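RRNA adenine N-6-methyltransferase (Saccharopolyspora erythraea, PDB 6NVM) transfers two methyl groups from S-adenosyl-L-methionine to N6 of a single adenine in 23S rRNA, weakening macrolide, lincosamide and streptogramin B binding to the ribosome. Local coordinates at residues L83-L88 against P116-V121; L240-V245 against E283-L288. All coordinates share one frame; numbering follows the deposited sequence.

Contact 1 (L83-L88 against P116-V121); sequences LLTREL and PNIEVV
Thr85 on helix 83-89 and Ile118 on strand 118-121 meet methyl to methyl, joining a helix of the Rossmann-like class I methyltransferase domain to the outermost strand on one side of its seven-stranded sheet. The two side chains point at each other from backbones whose nearest CA atoms, those of Thr85 and Ile118, are 7.9 Å apart, and they approach at a slant. The threonine methyl lies against the methyls of both isoleucine branches: CG2 of Thr85 is 3.8 Å from CD1 of Ile118 and 4.0 Å from CG2 of the same residue. Ile118 is extended along its longer arm (chi2 180°), which carries CD1 past the threonine methyl to the helix backbone, 3.9 Å from the carbonyl O of Thr85 and 4.4 Å from CA of Arg86. No hydrogen bond crosses between the segments; the contact is van der Waals, mainly methyl on methyl, and its 114 Å² of buried surface, both sides summed, is modest.

The division of labour within Thr85 follows from chi1 of -43°, which sets CG2 opposite the backbone N and OG1 beside that N. The methyl thus serves the isoleucine, while the hydroxyl hydrogen-bonds to the carboxylate of Glu76 on strand 73-77; Thr85 also touches Val95, so one residue reaches several strands of the sheet. Strand 118-121 is itself held parallel to 94-98 by backbone bonds, including those of Glu119 with Val95 and Ser97. Gly78 and Glu99, predicted to bind S-adenosyl-L-methionine, lie about 8 and 9 Å from Thr85, side chain to side chain. Just before the strand, ND2 of Asn117 hydrogen-bonds to the carbonyl O of Ala89, beyond the end of 83-88.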
loop_
_atom_site.group_PDB
_atom_site.type_symbol
_atom_site.label_atom_id
_atom_site.label_comp_id
_atom_site.label_asym_id
_atom_site.label_seq_id
_atom_site.Cartn_x
_atom_site.Cartn_y
_atom_site.Cartn_z
ATOM N N LEU A 83 9.296 -18.652 -8.146
ATOM C CA LEU A 83 8.448 -18.761 -9.329
ATOM C C LEU A 83 7.868 -17.401 -9.700
ATOM O O LEU A 83 7.883 -17.004 -10.871
ATOM C CB LEU A 83 7.331 -19.779 -9.103
ATOM C CG LEU A 83 6.299 -19.882 -10.232
ATOM C CD1 LEU A 83 6.942 -20.184 -11.590
ATOM C CD2 LEU A 83 5.253 -20.933 -9.895
ATOM N N LEU A 84 7.364 -16.662 -8.711
ATOM C CA LEU A 84 6.911 -15.304 -8.984
ATOM C C LEU A 84 8.037 -14.469 -9.581
ATOM O O LEU A 84 7.811 -13.677 -10.503
ATOM C CB LEU A 84 6.380 -14.660 -7.703
ATOM C CG LEU A 84 6.035 -13.171 -7.779
ATOM C CD1 LEU A 84 5.017 -12.909 -8.871
ATOM C CD2 LEU A 84 5.530 -12.674 -6.425
ATOM N N THR A 85 9.256 -14.627 -9.063
ATOM C CA THR A 85 10.382 -13.855 -9.581
ATOM C C THR A 85 10.554 -14.072 -11.082
ATOM O O THR A 85 10.837 -13.126 -11.827
ATOM C CB THR A 85 11.665 -14.242 -8.841
ATOM O OG1 THR A 85 11.400 -14.350 -7.436
ATOM C CG2 THR A 85 12.747 -13.203 -9.080
ATOM N N ARG A 86 10.394 -15.314 -11.538
ATOM C CA ARG A 86 10.503 -15.610 -12.967
ATOM C C ARG A 86 9.442 -14.866 -13.767
ATOM O O ARG A 86 9.721 -14.321 -14.845
ATOM C CB ARG A 86 10.362 -17.112 -13.202
ATOM C CG ARG A 86 11.409 -17.984 -12.514
ATOM C CD ARG A 86 11.020 -19.462 -12.597
ATOM N NE ARG A 86 11.782 -20.299 -11.667
ATOM C CZ ARG A 86 12.846 -21.025 -11.986
ATOM N NH1 ARG A 86 13.308 -21.054 -13.232
ATOM N NH2 ARG A 86 13.449 -21.748 -11.049
ATOM N N GLU A 87 8.211 -14.834 -13.258
ATOM C CA GLU A 87 7.133 -14.191 -13.997
ATOM C C GLU A 87 7.272 -12.675 -13.994
ATOM O O GLU A 87 6.906 -12.022 -14.980
ATOM C CB GLU A 87 5.792 -14.649 -13.431
ATOM C CG GLU A 87 5.663 -16.167 -13.570
ATOM C CD GLU A 87 4.260 -16.691 -13.392
ATOM O OE1 GLU A 87 3.300 -15.895 -13.494
ATOM O OE2 GLU A 87 4.129 -17.916 -13.155
ATOM N N LEU A 88 7.823 -12.099 -12.923
ATOM C CA LEU A 88 8.143 -10.679 -12.933
ATOM C C LEU A 88 9.243 -10.368 -13.939
ATOM O O LEU A 88 9.170 -9.362 -14.657
ATOM C CB LEU A 88 8.578 -10.227 -11.542
ATOM C CG LEU A 88 7.597 -10.457 -10.401
ATOM C CD1 LEU A 88 8.267 -10.125 -9.075
ATOM C CD2 LEU A 88 6.345 -9.630 -10.608
ATOM N N PRO A 116 18.977 -13.795 -17.023
ATOM C CA PRO A 116 20.048 -12.800 -16.855
ATOM C C PRO A 116 19.592 -11.500 -16.213
ATOM O O PRO A 116 20.443 -10.768 -15.690
ATOM C CB PRO A 116 20.548 -12.572 -18.288
ATOM C CG PRO A 116 19.420 -12.973 -19.161
ATOM C CD PRO A 116 18.706 -14.078 -18.444
ATOM N N ASN A 117 18.293 -11.182 -16.222
ATOM C CA ASN A 117 17.821 -9.922 -15.661
ATOM C C ASN A 117 17.306 -10.078 -14.231
ATOM O O ASN A 117 16.565 -9.209 -13.749
ATOM C CB ASN A 117 16.739 -9.300 -16.550
ATOM C CG ASN A 117 15.431 -10.070 -16.525
ATOM O OD1 ASN A 117 15.404 -11.267 -16.248
ATOM N ND2 ASN A 117 14.336 -9.380 -16.827
ATOM N N ILE A 118 17.683 -11.160 -13.548
ATOM C CA ILE A 118 17.377 -11.352 -12.133
ATOM C C ILE A 118 18.670 -11.248 -11.340
ATOM O O ILE A 118 19.677 -11.884 -11.681
ATOM C CB ILE A 118 16.697 -12.701 -11.847
ATOM C CG1 ILE A 118 15.315 -12.765 -12.502
ATOM C CG2 ILE A 118 16.590 -12.905 -10.322
ATOM C CD1 ILE A 118 14.574 -14.082 -12.264
ATOM N N GLU A 119 18.626 -10.464 -10.271
ATOM C CA GLU A 119 19.709 -10.364 -9.308
ATOM C C GLU A 119 19.130 -10.664 -7.938
ATOM O O GLU A 119 18.044 -10.178 -7.607
ATOM C CB GLU A 119 20.334 -8.968 -9.353
ATOM C CG GLU A 119 21.423 -8.723 -8.331
ATOM C CD GLU A 119 21.939 -7.300 -8.382
ATOM O OE1 GLU A 119 21.293 -6.449 -9.034
ATOM O OE2 GLU A 119 22.990 -7.028 -7.769
ATOM N N VAL A 120 19.833 -11.487 -7.165
ATOM C CA VAL A 120 19.453 -11.818 -5.795
ATOM C C VAL A 120 20.407 -11.096 -4.856
ATOM O O VAL A 120 21.630 -11.245 -4.967
ATOM C CB VAL A 120 19.492 -13.335 -5.542
ATOM C CG1 VAL A 120 19.192 -13.641 -4.074
ATOM C CG2 VAL A 120 18.512 -14.039 -6.443
ATOM N N VAL A 121 19.846 -10.318 -3.937
ATOM C CA VAL A 121 20.613 -9.582 -2.938
ATOM C C VAL A 121 20.405 -10.268 -1.597
ATOM O O VAL A 121 19.264 -10.483 -1.172
ATOM C CB VAL A 121 20.193 -8.104 -2.870
ATOM C CG1 VAL A 121 21.021 -7.353 -1.798
ATOM C CG2 VAL A 121 20.333 -7.447 -4.244
#

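Contact 2 (L240-V245 against E283-L288); sequences LCFTGV and EQWLRL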
loop_
_atom_site.group_PDB
_atom_site.type_symbol
_atom_site.label_atom_id
_atom_site.label_comp_id
_atom_site.label_asym_id
_atom_site.label_seq_id
_atom_site.Cartn_x
_atom_site.Cartn_y
_atom_site.Cartn_z
ATOM N N LEU A 240 -6.422 15.892 13.162
ATOM C CA LEU A 240 -7.308 16.457 14.173
ATOM C C LEU A 240 -8.536 15.582 14.395
ATOM O O LEU A 240 -8.948 15.353 15.538
ATOM C CB LEU A 240 -7.725 17.868 13.755
ATOM C CG LEU A 240 -8.820 18.542 14.578
ATOM C CD1 LEU A 240 -8.398 18.670 16.034
ATOM C CD2 LEU A 240 -9.143 19.903 13.978
ATOM N N CYS A 241 -9.138 15.086 13.316
ATOM C CA CYS A 241 -10.389 14.346 13.439
ATOM C C CYS A 241 -10.179 12.931 13.958
ATOM O O CYS A 241 -11.061 12.393 14.636
ATOM C CB CYS A 241 -11.106 14.301 12.089
ATOM S SG CYS A 241 -11.717 15.905 11.529
ATOM N N PHE A 242 -9.037 12.311 13.659
ATOM C CA PHE A 242 -8.794 10.947 14.106
ATOM C C PHE A 242 -8.438 10.861 15.587
ATOM O O PHE A 242 -8.448 9.756 16.139
ATOM C CB PHE A 242 -7.694 10.301 13.256
ATOM C CG PHE A 242 -8.222 9.550 12.060
ATOM C CD1 PHE A 242 -8.449 10.201 10.855
ATOM C CD2 PHE A 242 -8.513 8.195 12.151
ATOM C CE1 PHE A 242 -8.944 9.516 9.757
ATOM C CE2 PHE A 242 -9.006 7.497 11.055
ATOM C CZ PHE A 242 -9.225 8.158 9.858
ATOM N N THR A 243 -8.137 11.985 16.245
ATOM C CA THR A 243 -7.934 11.954 17.693
ATOM C C THR A 243 -9.256 11.811 18.434
ATOM O O THR A 243 -9.293 11.227 19.524
ATOM C CB THR A 243 -7.216 13.216 18.178
ATOM O OG1 THR A 243 -8.074 14.354 18.008
ATOM C CG2 THR A 243 -5.908 13.429 17.423
ATOM N N GLY A 244 -10.340 12.333 17.867
ATOM C CA GLY A 244 -11.649 12.228 18.475
ATOM C C GLY A 244 -11.976 13.299 19.489
ATOM O O GLY A 244 -12.992 13.177 20.183
ATOM N N VAL A 245 -11.156 14.351 19.591
ATOM C CA VAL A 245 -11.368 15.369 20.615
ATOM C C VAL A 245 -12.754 15.973 20.455
ATOM O O VAL A 245 -13.169 16.341 19.350
ATOM C CB VAL A 245 -10.273 16.445 20.537
ATOM C CG1 VAL A 245 -10.388 17.258 19.243
ATOM C CG2 VAL A 245 -10.326 17.356 21.760
ATOM N N GLU A 283 -13.100 10.057 -0.501
ATOM C CA GLU A 283 -13.693 11.102 -1.325
ATOM C C GLU A 283 -14.449 12.111 -0.469
ATOM O O GLU A 283 -14.532 13.288 -0.827
ATOM C CB GLU A 283 -14.609 10.492 -2.389
ATOM C CG GLU A 283 -15.701 9.583 -1.849
ATOM C CD GLU A 283 -15.275 8.125 -1.777
ATOM O OE1 GLU A 283 -14.049 7.845 -1.767
ATOM O OE2 GLU A 283 -16.177 7.257 -1.734
ATOM N N GLN A 284 -14.990 11.669 0.667
ATOM C CA GLN A 284 -15.655 12.590 1.586
ATOM C C GLN A 284 -14.645 13.466 2.320
ATOM O O GLN A 284 -14.883 14.662 2.515
ATOM C CB GLN A 284 -16.521 11.801 2.565
ATOM C CG GLN A 284 -17.705 11.139 1.876
ATOM C CD GLN A 284 -18.503 10.243 2.790
ATOM O OE1 GLN A 284 -17.964 9.328 3.403
ATOM N NE2 GLN A 284 -19.803 10.503 2.886
ATOM N N TRP A 285 -13.506 12.896 2.725
ATOM C CA TRP A 285 -12.468 13.698 3.363
ATOM C C TRP A 285 -11.984 14.813 2.443
ATOM O O TRP A 285 -11.751 15.942 2.892
ATOM C CB TRP A 285 -11.293 12.810 3.770
ATOM C CG TRP A 285 -11.538 11.940 4.969
ATOM C CD1 TRP A 285 -11.624 10.579 4.988
ATOM C CD2 TRP A 285 -11.699 12.370 6.327
ATOM N NE1 TRP A 285 -11.833 10.135 6.269
ATOM C CE2 TRP A 285 -11.886 11.214 7.111
ATOM C CE3 TRP A 285 -11.712 13.618 6.954
ATOM C CZ2 TRP A 285 -12.089 11.270 8.489
ATOM C CZ3 TRP A 285 -11.909 13.671 8.326
ATOM C CH2 TRP A 285 -12.095 12.503 9.075
ATOM N N LEU A 286 -11.814 14.512 1.153
ATOM C CA LEU A 286 -11.379 15.534 0.201
ATOM C C LEU A 286 -12.413 16.647 0.076
ATOM O O LEU A 286 -12.069 17.835 0.065
ATOM C CB LEU A 286 -11.124 14.903 -1.165
ATOM C CG LEU A 286 -9.955 13.932 -1.281
ATOM C CD1 LEU A 286 -9.976 13.264 -2.662
ATOM C CD2 LEU A 286 -8.660 14.672 -1.051
ATOM N N ARG A 287 -13.688 16.281 -0.046
ATOM C CA ARG A 287 -14.740 17.290 -0.134
ATOM C C ARG A 287 -14.827 18.105 1.151
ATOM O O ARG A 287 -15.008 19.327 1.110
ATOM C CB ARG A 287 -16.082 16.623 -0.434
ATOM C CG ARG A 287 -16.250 16.188 -1.891
ATOM C CD ARG A 287 -17.726 16.180 -2.296
ATOM N NE ARG A 287 -18.512 15.276 -1.461
ATOM C CZ ARG A 287 -18.611 13.966 -1.663
ATOM N NH1 ARG A 287 -17.975 13.393 -2.678
ATOM N NH2 ARG A 287 -19.346 13.225 -0.847
ATOM N N LEU A 288 -14.709 17.441 2.300
ATOM C CA LEU A 288 -14.715 18.147 3.576
ATOM C C LEU A 288 -13.617 19.202 3.613
ATOM O O LEU A 288 -13.852 20.351 4.007
ATOM C CB LEU A 288 -14.547 17.143 4.720
ATOM C CG LEU A 288 -14.718 17.634 6.159
ATOM C CD1 LEU A 288 -16.180 17.972 6.436
ATOM C CD2 LEU A 288 -14.209 16.577 7.141
#
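A helix-helix contact in the C-terminal helical part of the protein brings Cys241 and Phe242, from helix 228-243, against Trp285 of helix 282-292. The nearest CA atoms, of Cys241 and Trp285, are 10.3 Å apart, and the indole spans most of that gap. Its six-membered ring leads: CH2 of Trp285 is 3.6 Å from CB of Cys241, which the backbone directs at the indole and which sits at the ring edge near its plane. Chi1 of -68° places SG beside the backbone N of Cys241 and brings it to the same edge, 3.9 Å from CZ3 of Trp285. The line from the centre of the six-membered ring to SG of Cys241 is 5.2 Å long and lies 84° off the ring normal, an edge-on sulfur-aromatic contact.

Phe242 supplies the second aromatic group. Its CE1 comes within 3.8 Å of CZ2 of Trp285, yet the centroids of the phenyl and the six-membered indole ring are 5.8 Å apart with planes at 27°, so the rings are slid past each other and barely overlap. In this Erm-type methyltransferase the cluster belongs to the helices following the sheet of the catalytic domain, away from the predicted cofactor residues. Ile249 of helix 249-254 touches both Cys241 and Trp285, while Tyr234 and Met237 also pack on the indole, whose NE1 makes a weak hydrogen bond to the carbonyl O of Val280. Gly244 is the first residue to leave helical backbone angles, its phi turning positive, and OG1 of Thr243 reaches back to donate a 2.8 Å hydrogen bond to the carbonyl O of Leu240.

From the N terminus, the chain passes strand 52-53, helix 56-65 and strand 73-77 before helix 83-89; contact 1 closes a loop of 27 intervening residues that includes strand 94-98 and helix 102-111, tying the helix to the sheet's outermost strand 118-121. The remaining sheet strands then follow, through 213-220, before contact 2 opens. It closes a loop of 37 residues, with helices 249-254 and 259-269 and no strand, joining helix 228-243 to 282-292. The two loops run in series, neither nesting nor crossing. The contact centres are 42 Å apart on opposite sides of the chain's centre, with nearest atoms about 28 Å apart: contact 1 lies at one edge of the sheet, contact 2 among the C-terminal helices.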